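Local coordinates for UBX domain-containing protein 7 (Homo sapiens, PDB 5X3P) that links a subset of NEDD8-associated cullin-RING ubiquitin ligases to the segregase VCP/p97 as a ubiquitin-binding adapter, this chain being the UBX domain that engages p97, at residues A[13-19]-A[35-41]; A[24-30]-A[61-67]; A[45-51]-A[76-82]. The protein carries 1 engineered substitution. Residue numbers count along the deposited sequence, not the author numbering.

In the fold
The chain builds a ubiquitin-like UBX fold, a mixed sheet wrapped around helix 29-38. Strand 6-12 turns through 13-19 into edge strand 18-24, and interaction 1 closes the first loop when that turn meets the C-terminal end of the helix. Interaction 2 starts at the other end of the helix: 24-30 reaches forward to 61-67, which runs into the start of helix 66-69, so its span crosses that of interaction 1. Interaction 3 pairs 45-51 with the last strand, crossing interaction 2 but following interaction 1 in series. Interactions 1 and 3 touch where Y13, V36 and Y41 pack against V79 and F46; interaction 2 lies on the opposite side of the chain's centre from both.

Interaction 1: residues A[13-19]-A[35-41]; sequences YPDGKRE and HVQSKGY
A buried tyrosine and a histidine share one glutamate: Y13 OH donates to E19 OE1 at 2.5 Å, and H35 NE2 gives E19 OE2 a His-carboxylate hydrogen bond of 2.6 Å, with E19 extended (chi1 and chi2 t) and H35 chi1 t. The setting is the ubiquitin-like fold of the UBX domain, where the hairpin turn between strands 6-12 and 18-24 meets the C-terminal end of helix 29-38. Y13 to G16 form a type I beta turn; the bonds G16 N to Y13 O and Y13 N to K17 O are both 2.9 Å. D15, chi1 p, adds an Asx turn by accepting K17 N on OD1 at 3.1 Å. The helix ends in a Schellman motif: G40, phi 98°, is C-prime, with Y41 N to V36 O at 3.1 Å and G40 N to Q37 O at 3.0 Å. The CA atoms of Y13 and Y41 stand 8.8 Å apart, and both side chains are m. Their rings run nearly parallel (23°) but offset so far that little overlap remains, centroids 5.0 Å apart, with Y13 CD1 3.3 Å from Y41 CE2. P14 CD lies 3.5 Å from Y41 CE1. V36 CG1 meets the edge of the Y13 ring, 4.1 Å from CE1, and V79 packs on Y13, V36 and Y41. K39 (chi1 and chi2 m) brings CG to 3.3 Å from Y13 OH, and water 2 links K39 NZ (2.7 Å) to E19 OE2 (3.2 Å). At the solvent side water 1 joins D15 OD2 to Y41 OH, 2.5 Å from each.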
loop_
_atom_site.group_PDB
_atom_site.type_symbol
_atom_site.label_atom_id
_atom_site.label_comp_id
_atom_site.label_asym_id
_atom_site.label_seq_id
_atom_site.Cartn_x
_atom_site.Cartn_y
_atom_site.Cartn_z
ATOM N N TYR A 13 6.463 -1.535 -8.311
ATOM C CA TYR A 13 6.994 -2.877 -8.036
ATOM C C TYR A 13 8.487 -2.916 -8.313
ATOM O O TYR A 13 8.983 -2.143 -9.139
ATOM C CB TYR A 13 6.232 -3.924 -8.857
ATOM C CG TYR A 13 4.750 -4.028 -8.518
ATOM C CD1 TYR A 13 4.312 -4.764 -7.421
ATOM C CD2 TYR A 13 3.788 -3.409 -9.310
ATOM C CE1 TYR A 13 2.946 -4.873 -7.119
ATOM C CE2 TYR A 13 2.431 -3.509 -9.020
ATOM C CZ TYR A 13 2.018 -4.238 -7.926
ATOM O OH TYR A 13 0.671 -4.324 -7.648
ATOM N N PRO A 14 9.238 -3.805 -7.625
ATOM C CA PRO A 14 10.686 -3.596 -7.710
ATOM C C PRO A 14 11.291 -4.035 -9.051
ATOM O O PRO A 14 12.467 -3.758 -9.282
ATOM C CB PRO A 14 11.229 -4.454 -6.566
ATOM C CG PRO A 14 10.278 -5.606 -6.502
ATOM C CD PRO A 14 8.902 -5.026 -6.865
ATOM N N ASP A 15 10.518 -4.703 -9.905
ATOM C CA ASP A 15 10.999 -5.033 -11.248
ATOM C C ASP A 15 10.843 -3.834 -12.202
ATOM O O ASP A 15 11.348 -3.852 -13.335
ATOM C CB ASP A 15 10.303 -6.286 -11.801
ATOM C CG ASP A 15 8.784 -6.157 -11.842
ATOM O OD1 ASP A 15 8.244 -5.164 -11.312
ATOM O OD2 ASP A 15 8.128 -7.060 -12.410
ATOM N N GLY A 16 10.166 -2.784 -11.728
ATOM C CA GLY A 16 9.959 -1.570 -12.511
ATOM C C GLY A 16 8.554 -1.443 -13.069
ATOM O O GLY A 16 8.213 -0.445 -13.718
ATOM N N LYS A 17 7.731 -2.461 -12.832
ATOM C CA LYS A 17 6.316 -2.398 -13.194
ATOM C C LYS A 17 5.569 -1.371 -12.331
ATOM O O LYS A 17 5.885 -1.165 -11.156
ATOM C CB LYS A 17 5.655 -3.781 -13.084
ATOM C CG LYS A 17 6.095 -4.762 -14.183
ATOM C CD LYS A 17 5.540 -6.185 -13.999
ATOM C CE LYS A 17 4.028 -6.263 -14.138
ATOM N NZ LYS A 17 3.587 -7.578 -14.718
ATOM N N ARG A 18 4.581 -0.720 -12.931
ATOM C CA ARG A 18 3.781 0.277 -12.220
ATOM C C ARG A 18 2.313 -0.047 -12.400
ATOM O O ARG A 18 1.906 -0.522 -13.466
ATOM C CB ARG A 18 4.070 1.677 -12.771
ATOM C CG ARG A 18 5.537 2.066 -12.690
ATOM C CD ARG A 18 5.765 3.477 -13.183
ATOM N NE ARG A 18 7.074 3.987 -12.775
ATOM C CZ ARG A 18 8.009 4.425 -13.614
ATOM N NH1 ARG A 18 7.786 4.429 -14.921
ATOM N NH2 ARG A 18 9.170 4.867 -13.143
ATOM N N GLU A 19 1.510 0.241 -11.375
ATOM C CA GLU A 19 0.091 -0.043 -11.434
ATOM C C GLU A 19 -0.648 1.033 -10.661
ATOM O O GLU A 19 -0.198 1.436 -9.577
ATOM C CB GLU A 19 -0.189 -1.407 -10.798
ATOM C CG GLU A 19 -1.663 -1.771 -10.793
ATOM C CD GLU A 19 -1.939 -3.048 -10.027
ATOM O OE1 GLU A 19 -0.995 -3.606 -9.415
ATOM O OE2 GLU A 19 -3.110 -3.490 -10.037
ATOM N N HIS A 35 -3.971 -7.077 -2.429
ATOM C CA HIS A 35 -3.834 -6.762 -3.845
ATOM C C HIS A 35 -2.411 -6.983 -4.329
ATOM O O HIS A 35 -2.187 -7.554 -5.400
ATOM C CB HIS A 35 -4.250 -5.332 -4.162
ATOM C CG HIS A 35 -4.055 -4.978 -5.600
ATOM N ND1 HIS A 35 -4.905 -5.417 -6.591
ATOM C CD2 HIS A 35 -3.073 -4.283 -6.225
ATOM C CE1 HIS A 35 -4.478 -4.979 -7.761
ATOM N NE2 HIS A 35 -3.368 -4.283 -7.569
ATOM N N VAL A 36 -1.436 -6.521 -3.549
ATOM C CA VAL A 36 -0.037 -6.689 -3.931
ATOM C C VAL A 36 0.369 -8.170 -3.912
ATOM O O VAL A 36 1.162 -8.623 -4.739
ATOM C CB VAL A 36 0.889 -5.822 -3.037
ATOM C CG1 VAL A 36 2.344 -6.168 -3.262
ATOM C CG2 VAL A 36 0.639 -4.335 -3.327
ATOM N N GLN A 37 -0.195 -8.912 -2.962
ATOM C CA GLN A 37 0.006 -10.356 -2.864
ATOM C C GLN A 37 -0.497 -11.078 -4.118
ATOM O O GLN A 37 0.171 -11.968 -4.653
ATOM C CB GLN A 37 -0.724 -10.877 -1.628
ATOM C CG GLN A 37 -0.262 -12.223 -1.131
ATOM C CD GLN A 37 -0.476 -12.345 0.369
ATOM O OE1 GLN A 37 0.475 -12.226 1.166
ATOM N NE2 GLN A 37 -1.738 -12.556 0.770
ATOM N N SER A 38 -1.671 -10.688 -4.601
ATOM C CA SER A 38 -2.219 -11.307 -5.808
ATOM C C SER A 38 -1.372 -10.981 -7.041
ATOM O O SER A 38 -1.459 -11.674 -8.053
ATOM C CB SER A 38 -3.660 -10.861 -6.048
ATOM O OG SER A 38 -3.674 -9.659 -6.801
ATOM N N LYS A 39 -0.554 -9.931 -6.957
ATOM C CA LYS A 39 0.312 -9.546 -8.076
ATOM C C LYS A 39 1.666 -10.235 -7.980
ATOM O O LYS A 39 2.596 -9.907 -8.730
ATOM C CB LYS A 39 0.515 -8.024 -8.138
ATOM C CG LYS A 39 -0.743 -7.225 -8.483
ATOM C CD LYS A 39 -1.279 -7.576 -9.866
ATOM C CE LYS A 39 -2.541 -6.781 -10.168
ATOM N NZ LYS A 39 -3.292 -7.355 -11.320
ATOM N N GLY A 40 1.775 -11.176 -7.047
ATOM C CA GLY A 40 2.969 -11.991 -6.925
ATOM C C GLY A 40 3.950 -11.528 -5.865
ATOM O O GLY A 40 5.098 -11.958 -5.863
ATOM N N TYR A 41 3.510 -10.662 -4.954
ATOM C CA TYR A 41 4.391 -10.180 -3.897
ATOM C C TYR A 41 3.830 -10.473 -2.501
ATOM O O TYR A 41 3.193 -9.618 -1.876
ATOM C CB TYR A 41 4.678 -8.687 -4.097
ATOM C CG TYR A 41 5.345 -8.405 -5.419
ATOM C CD1 TYR A 41 6.720 -8.427 -5.531
ATOM C CD2 TYR A 41 4.598 -8.135 -6.558
ATOM C CE1 TYR A 41 7.347 -8.184 -6.735
ATOM C CE2 TYR A 41 5.208 -7.894 -7.775
ATOM C CZ TYR A 41 6.590 -7.915 -7.853
ATOM O OH TYR A 41 7.227 -7.673 -9.043
HETATM O O HOH W 1 5.926 -7.170 -11.133
HETATM O O HOH W 2 -5.117 -5.374 -11.607
#

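Interaction 2: residues A[24-30]-A[61-67]; sequences PEQAKLL and DYDITMQ. Engineered in segment 61-67: M66 (natural residue Leu).
Four backbone hydrogen bonds hold these segments antiparallel: M66 N to A27 O and L29 N to I64 O, each 2.8 Å, L30 N to Y62 O at 2.9 Å, and Q67 N to E25 O at 3.1 Å. The first two flank a single beta bridge, K28 with T65, CA atoms 3.8 Å apart. Type I turns span P24-A27 and D61-I64, the latter with an Asx turn, D63 N to D61 OD1 (3.1 Å). T65 (chi1 p) N-caps helix 66-69, its side chain capping a backbone N just past 67; T65 N bonds E68 OE1. K28 makes a long salt bridge, NZ to D63 OD1 3.7 Å. Inward, engineered selenomethionine M66 (Leu naturally; chi1, chi2 m, chi3 t) puts CE 3.0 Å from K28 O and 3.7 Å from A27 CB, and SE 4.1 Å from L29 CD2. L29 CD1 meets I64 CG1 (4.2 Å), and L30 CB meets Y62 CB (4.1 Å). Main-chain bonds thus join the two helix starts above apolar packing; the one charged pair is long and exposed.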
loop_
_atom_site.group_PDB
_atom_site.type_symbol
_atom_site.label_atom_id
_atom_site.label_comp_id
_atom_site.label_asym_id
_atom_site.label_seq_id
_atom_site.Cartn_x
_atom_site.Cartn_y
_atom_site.Cartn_z
ATOM N N PRO A 24 -11.362 3.004 -1.574
ATOM C CA PRO A 24 -12.117 3.941 -0.729
ATOM C C PRO A 24 -11.319 4.213 0.547
ATOM O O PRO A 24 -10.569 3.325 0.988
ATOM C CB PRO A 24 -13.403 3.163 -0.389
ATOM C CG PRO A 24 -13.521 2.114 -1.479
ATOM C CD PRO A 24 -12.102 1.754 -1.842
ATOM N N GLU A 25 -11.459 5.403 1.125
ATOM C CA GLU A 25 -10.668 5.783 2.293
ATOM C C GLU A 25 -10.946 4.853 3.464
ATOM O O GLU A 25 -10.083 4.671 4.336
ATOM C CB GLU A 25 -10.992 7.219 2.709
ATOM C CG GLU A 25 -9.788 8.017 3.130
ATOM C CD GLU A 25 -10.147 9.418 3.606
ATOM O OE1 GLU A 25 -11.260 9.612 4.155
ATOM O OE2 GLU A 25 -9.304 10.324 3.424
ATOM N N GLN A 26 -12.149 4.270 3.485
ATOM C CA GLN A 26 -12.551 3.359 4.563
ATOM C C GLN A 26 -12.095 1.917 4.315
ATOM O O GLN A 26 -12.312 1.039 5.147
ATOM C CB GLN A 26 -14.067 3.408 4.785
ATOM C CG GLN A 26 -14.572 4.771 5.279
ATOM C CD GLN A 26 -13.835 5.258 6.513
ATOM O OE1 GLN A 26 -13.332 6.384 6.553
ATOM N NE2 GLN A 26 -13.774 4.416 7.533
ATOM N N ALA A 27 -11.466 1.668 3.168
ATOM C CA ALA A 27 -10.897 0.355 2.925
ATOM C C ALA A 27 -9.783 0.116 3.939
ATOM O O ALA A 27 -9.095 1.063 4.368
ATOM C CB ALA A 27 -10.366 0.246 1.499
ATOM N N LYS A 28 -9.612 -1.139 4.343
ATOM C CA LYS A 28 -8.572 -1.491 5.303
ATOM C C LYS A 28 -7.250 -1.665 4.578
ATOM O O LYS A 28 -7.243 -2.099 3.423
ATOM C CB LYS A 28 -8.924 -2.807 5.987
ATOM C CG LYS A 28 -10.221 -2.776 6.778
ATOM C CD LYS A 28 -10.624 -4.186 7.181
ATOM C CE LYS A 28 -11.792 -4.151 8.152
ATOM N NZ LYS A 28 -12.362 -5.512 8.363
ATOM N N LEU A 29 -6.138 -1.373 5.261
ATOM C CA LEU A 29 -4.805 -1.626 4.684
ATOM C C LEU A 29 -4.703 -3.038 4.088
ATOM O O LEU A 29 -4.069 -3.235 3.058
ATOM C CB LEU A 29 -3.715 -1.449 5.740
ATOM C CG LEU A 29 -3.261 -0.036 6.086
ATOM C CD1 LEU A 29 -2.056 -0.104 7.034
ATOM C CD2 LEU A 29 -2.913 0.768 4.814
ATOM N N LEU A 30 -5.337 -4.017 4.733
ATOM C CA LEU A 30 -5.275 -5.410 4.269
ATOM C C LEU A 30 -5.645 -5.558 2.793
ATOM O O LEU A 30 -5.063 -6.368 2.075
ATOM C CB LEU A 30 -6.171 -6.308 5.135
ATOM C CG LEU A 30 -6.105 -7.824 4.901
ATOM C CD1 LEU A 30 -4.664 -8.284 4.902
ATOM C CD2 LEU A 30 -6.893 -8.571 5.990
ATOM N N ASP A 61 -0.984 -2.101 11.845
ATOM C CA ASP A 61 -1.923 -3.223 11.831
ATOM C C ASP A 61 -2.734 -3.202 10.539
ATOM O O ASP A 61 -3.325 -2.171 10.186
ATOM C CB ASP A 61 -2.872 -3.104 13.020
ATOM C CG ASP A 61 -3.470 -4.427 13.413
ATOM O OD1 ASP A 61 -4.310 -4.944 12.645
ATOM O OD2 ASP A 61 -3.096 -4.947 14.490
ATOM N N TYR A 62 -2.789 -4.333 9.836
ATOM C CA TYR A 62 -3.449 -4.371 8.525
ATOM C C TYR A 62 -4.977 -4.189 8.634
ATOM O O TYR A 62 -5.667 -3.934 7.639
ATOM C CB TYR A 62 -3.061 -5.654 7.768
ATOM C CG TYR A 62 -1.589 -5.690 7.335
ATOM C CD1 TYR A 62 -0.826 -4.513 7.278
ATOM C CD2 TYR A 62 -0.963 -6.892 6.981
ATOM C CE1 TYR A 62 0.518 -4.537 6.887
ATOM C CE2 TYR A 62 0.386 -6.918 6.572
ATOM C CZ TYR A 62 1.113 -5.741 6.535
ATOM O OH TYR A 62 2.441 -5.760 6.139
ATOM N N ASP A 63 -5.503 -4.292 9.850
ATOM C CA ASP A 63 -6.947 -4.194 10.054
ATOM C C ASP A 63 -7.465 -2.742 10.127
ATOM O O ASP A 63 -8.685 -2.507 10.137
ATOM C CB ASP A 63 -7.357 -4.971 11.313
ATOM C CG ASP A 63 -8.774 -5.476 11.242
ATOM O OD1 ASP A 63 -9.161 -5.971 10.165
ATOM O OD2 ASP A 63 -9.505 -5.368 12.257
ATOM N N ILE A 64 -6.558 -1.764 10.173
ATOM C CA ILE A 64 -6.994 -0.362 10.199
ATOM C C ILE A 64 -7.251 0.146 8.778
ATOM O O ILE A 64 -6.761 -0.423 7.809
ATOM C CB ILE A 64 -6.002 0.571 10.928
ATOM C CG1 ILE A 64 -4.747 0.830 10.081
ATOM C CG2 ILE A 64 -5.645 -0.008 12.298
ATOM C CD1 ILE A 64 -3.749 1.754 10.758
ATOM N N THR A 65 -8.011 1.230 8.664
ATOM C CA THR A 65 -8.402 1.744 7.362
ATOM C C THR A 65 -7.343 2.686 6.853
ATOM O O THR A 65 -6.492 3.125 7.624
ATOM C CB THR A 65 -9.709 2.541 7.445
ATOM O OG1 THR A 65 -9.487 3.693 8.261
ATOM C CG2 THR A 65 -10.842 1.693 8.031
HETATM N N MSE A 66 -7.421 3.018 5.563
HETATM C CA MSE A 66 -6.516 3.985 4.947
HETATM C C MSE A 66 -6.556 5.305 5.706
HETATM O O MSE A 66 -5.520 5.954 5.920
HETATM C CB MSE A 66 -6.937 4.254 3.496
HETATM C CG MSE A 66 -7.337 3.028 2.730
HETATM SE SE MSE A 66 -5.770 2.009 2.160
HETATM C CE MSE A 66 -6.722 0.376 1.738
ATOM N N GLN A 67 -7.764 5.717 6.091
ATOM C CA GLN A 67 -7.941 6.957 6.849
ATOM C C GLN A 67 -7.308 6.839 8.231
ATOM O O GLN A 67 -6.624 7.766 8.686
ATOM C CB GLN A 67 -9.430 7.334 6.974
ATOM C CG GLN A 67 -9.692 8.596 7.801
ATOM C CD GLN A 67 -11.184 8.933 7.952
ATOM O OE1 GLN A 67 -11.997 8.615 7.089
ATOM N NE2 GLN A 67 -11.538 9.580 9.055
#

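Interaction 3: residues A[45-51]-A[76-82]; sequences RFELLTN and TVFVQER
L48, V77 and V79 form the apolar centre: L48 CB sits 3.6 Å from V77 CG1, and L48 CD2 3.8 Å from V79 CG2. They share a sheet face with T50, and V36 of helix 29-38 packs on both L48 and V79. Strands 46-50 and 76-81 are antiparallel neighbours in the ubiquitin-like sheet, their axes 4.5 Å apart at closest and 150° between directions. The non-hydrogen-bonded pairs are F46-E81, L48-V79 and T50-V77. Hydrogen-bonded pairs lie between them: E47-Q80 (E47 N to Q80 O 2.8 Å, Q80 N to E47 O 3.0 Å) and L49-F78 (L49 N to F78 O 3.0 Å, F78 N to L49 O 2.7 Å). N51 N to T76 O (2.9 Å) and R82 N to R45 O (2.7 Å) extend the bonding at the ends. E47, L49, F78 and Q80 make the other face, with L49 CD1 3.5 Å from Q80 OE1; at the strand end N51 CB meets the F78 ring edge, 3.4 Å from CE2. F46 puts CB 4.0 Å from V79 CG1 and packs edge-to-face with Y41. The R82 guanidinium lays a face on E47, CZ 3.7 Å from CB, and bonds N43 O and S58. R45 NE and E81 OE2 form a long salt bridge, 3.9 Å. Main-chain bonds set the register, L48 and V79 pack against the helix, and the charged groups gather at the R45/R82 end.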
loop_
_atom_site.group_PDB
_atom_site.type_symbol
_atom_site.label_atom_id
_atom_site.label_comp_id
_atom_site.label_asym_id
_atom_site.label_seq_id
_atom_site.Cartn_x
_atom_site.Cartn_y
_atom_site.Cartn_z
ATOM N N ARG A 45 7.336 -11.928 2.359
ATOM C CA ARG A 45 8.613 -11.609 1.707
ATOM C C ARG A 45 8.739 -10.119 1.332
ATOM O O ARG A 45 9.863 -9.603 1.200
ATOM C CB ARG A 45 8.806 -12.474 0.441
ATOM C CG ARG A 45 10.179 -12.340 -0.217
ATOM C CD ARG A 45 10.267 -13.096 -1.554
ATOM N NE ARG A 45 11.590 -12.984 -2.171
ATOM C CZ ARG A 45 12.303 -14.020 -2.604
ATOM N NH1 ARG A 45 11.821 -15.253 -2.491
ATOM N NH2 ARG A 45 13.497 -13.827 -3.155
ATOM N N PHE A 46 7.600 -9.443 1.157
ATOM C CA PHE A 46 7.582 -8.032 0.730
ATOM C C PHE A 46 6.799 -7.142 1.690
ATOM O O PHE A 46 5.882 -7.608 2.373
ATOM C CB PHE A 46 6.998 -7.895 -0.679
ATOM C CG PHE A 46 7.791 -8.620 -1.728
ATOM C CD1 PHE A 46 7.524 -9.956 -2.017
ATOM C CD2 PHE A 46 8.821 -7.980 -2.401
ATOM C CE1 PHE A 46 8.277 -10.643 -2.975
ATOM C CE2 PHE A 46 9.589 -8.656 -3.352
ATOM C CZ PHE A 46 9.317 -9.988 -3.648
ATOM N N GLU A 47 7.166 -5.863 1.749
ATOM C CA GLU A 47 6.463 -4.903 2.604
ATOM C C GLU A 47 6.175 -3.667 1.762
ATOM O O GLU A 47 6.736 -3.513 0.659
ATOM C CB GLU A 47 7.309 -4.526 3.813
ATOM C CG GLU A 47 8.686 -3.917 3.473
ATOM C CD GLU A 47 9.472 -3.585 4.722
ATOM O OE1 GLU A 47 8.870 -3.019 5.656
ATOM O OE2 GLU A 47 10.676 -3.903 4.788
ATOM N N LEU A 48 5.299 -2.798 2.244
ATOM C CA LEU A 48 4.925 -1.627 1.466
ATOM C C LEU A 48 5.477 -0.396 2.182
ATOM O O LEU A 48 5.450 -0.323 3.411
ATOM C CB LEU A 48 3.399 -1.545 1.317
ATOM C CG LEU A 48 2.780 -2.870 0.856
ATOM C CD1 LEU A 48 1.261 -2.837 0.959
ATOM C CD2 LEU A 48 3.208 -3.176 -0.564
ATOM N N LEU A 49 6.005 0.551 1.414
ATOM C CA LEU A 49 6.506 1.810 1.961
ATOM C C LEU A 49 5.918 2.928 1.134
ATOM O O LEU A 49 5.956 2.852 -0.084
ATOM C CB LEU A 49 8.030 1.880 1.876
ATOM C CG LEU A 49 8.813 1.236 3.018
ATOM C CD1 LEU A 49 8.958 -0.258 2.792
ATOM C CD2 LEU A 49 10.184 1.893 3.199
ATOM N N THR A 50 5.364 3.958 1.773
ATOM C CA THR A 50 4.873 5.104 1.005
ATOM C C THR A 50 6.017 6.069 0.806
ATOM O O THR A 50 6.904 6.152 1.654
ATOM C CB THR A 50 3.694 5.836 1.691
ATOM O OG1 THR A 50 4.110 6.299 2.988
ATOM C CG2 THR A 50 2.482 4.911 1.809
ATOM N N ASN A 51 5.994 6.817 -0.294
ATOM C CA ASN A 51 7.096 7.743 -0.578
ATOM C C ASN A 51 7.101 9.011 0.288
ATOM O O ASN A 51 8.052 9.275 1.025
ATOM C CB ASN A 51 7.128 8.141 -2.056
ATOM C CG ASN A 51 8.423 8.858 -2.431
ATOM O OD1 ASN A 51 9.490 8.541 -1.905
ATOM N ND2 ASN A 51 8.325 9.841 -3.316
ATOM N N THR A 76 2.216 7.239 -3.348
ATOM C CA THR A 76 3.051 6.348 -4.129
ATOM C C THR A 76 3.565 5.266 -3.174
ATOM O O THR A 76 4.171 5.578 -2.134
ATOM C CB THR A 76 4.234 7.101 -4.749
ATOM O OG1 THR A 76 3.755 8.038 -5.722
ATOM C CG2 THR A 76 5.190 6.128 -5.426
ATOM N N VAL A 77 3.299 3.999 -3.502
ATOM C CA VAL A 77 3.645 2.902 -2.606
ATOM C C VAL A 77 4.712 2.041 -3.272
ATOM O O VAL A 77 4.475 1.473 -4.349
ATOM C CB VAL A 77 2.425 2.017 -2.281
ATOM C CG1 VAL A 77 2.822 0.911 -1.291
ATOM C CG2 VAL A 77 1.283 2.847 -1.687
ATOM N N PHE A 78 5.877 1.947 -2.633
ATOM C CA PHE A 78 6.934 1.056 -3.104
ATOM C C PHE A 78 6.780 -0.330 -2.503
ATOM O O PHE A 78 6.639 -0.478 -1.293
ATOM C CB PHE A 78 8.295 1.627 -2.742
ATOM C CG PHE A 78 8.584 2.920 -3.422
ATOM C CD1 PHE A 78 9.076 2.929 -4.721
ATOM C CD2 PHE A 78 8.335 4.134 -2.789
ATOM C CE1 PHE A 78 9.330 4.130 -5.376
ATOM C CE2 PHE A 78 8.585 5.343 -3.443
ATOM C CZ PHE A 78 9.081 5.340 -4.732
ATOM N N VAL A 79 6.806 -1.345 -3.355
ATOM C CA VAL A 79 6.834 -2.719 -2.888
ATOM C C VAL A 79 8.305 -3.124 -2.761
ATOM O O VAL A 79 9.033 -3.151 -3.752
ATOM C CB VAL A 79 6.073 -3.647 -3.862
ATOM C CG1 VAL A 79 6.042 -5.074 -3.347
ATOM C CG2 VAL A 79 4.664 -3.136 -4.070
ATOM N N GLN A 80 8.745 -3.405 -1.533
ATOM C CA GLN A 80 10.150 -3.725 -1.260
ATOM C C GLN A 80 10.260 -5.124 -0.710
ATOM O O GLN A 80 9.355 -5.596 -0.027
ATOM C CB GLN A 80 10.720 -2.786 -0.204
ATOM C CG GLN A 80 11.036 -1.403 -0.681
ATOM C CD GLN A 80 11.650 -0.564 0.415
ATOM O OE1 GLN A 80 12.066 -1.080 1.458
ATOM N NE2 GLN A 80 11.708 0.740 0.187
ATOM N N GLU A 81 11.392 -5.768 -0.966
ATOM C CA GLU A 81 11.674 -7.064 -0.364
ATOM C C GLU A 81 12.075 -6.821 1.093
ATOM O O GLU A 81 12.844 -5.883 1.381
ATOM C CB GLU A 81 12.818 -7.744 -1.124
ATOM C CG GLU A 81 12.933 -9.241 -0.897
ATOM C CD GLU A 81 14.008 -9.880 -1.769
ATOM O OE1 GLU A 81 15.035 -10.323 -1.213
ATOM O OE2 GLU A 81 13.820 -9.926 -3.004
ATOM N N ARG A 82 11.551 -7.629 2.019
ATOM C CA ARG A 82 11.911 -7.460 3.436
ATOM C C ARG A 82 13.401 -7.728 3.681
ATOM O O ARG A 82 14.068 -8.398 2.880
ATOM C CB ARG A 82 11.033 -8.338 4.342
ATOM C CG ARG A 82 9.548 -7.994 4.250
ATOM C CD ARG A 82 8.706 -8.870 5.162
ATOM N NE ARG A 82 7.288 -8.506 5.085
ATOM C CZ ARG A 82 6.703 -7.604 5.857
ATOM N NH1 ARG A 82 7.419 -6.968 6.771
ATOM N NH2 ARG A 82 5.410 -7.332 5.704
HETATM O O HOH W 3 12.821 -3.655 3.031
HETATM O O HOH W 4 3.349 8.629 -1.254
#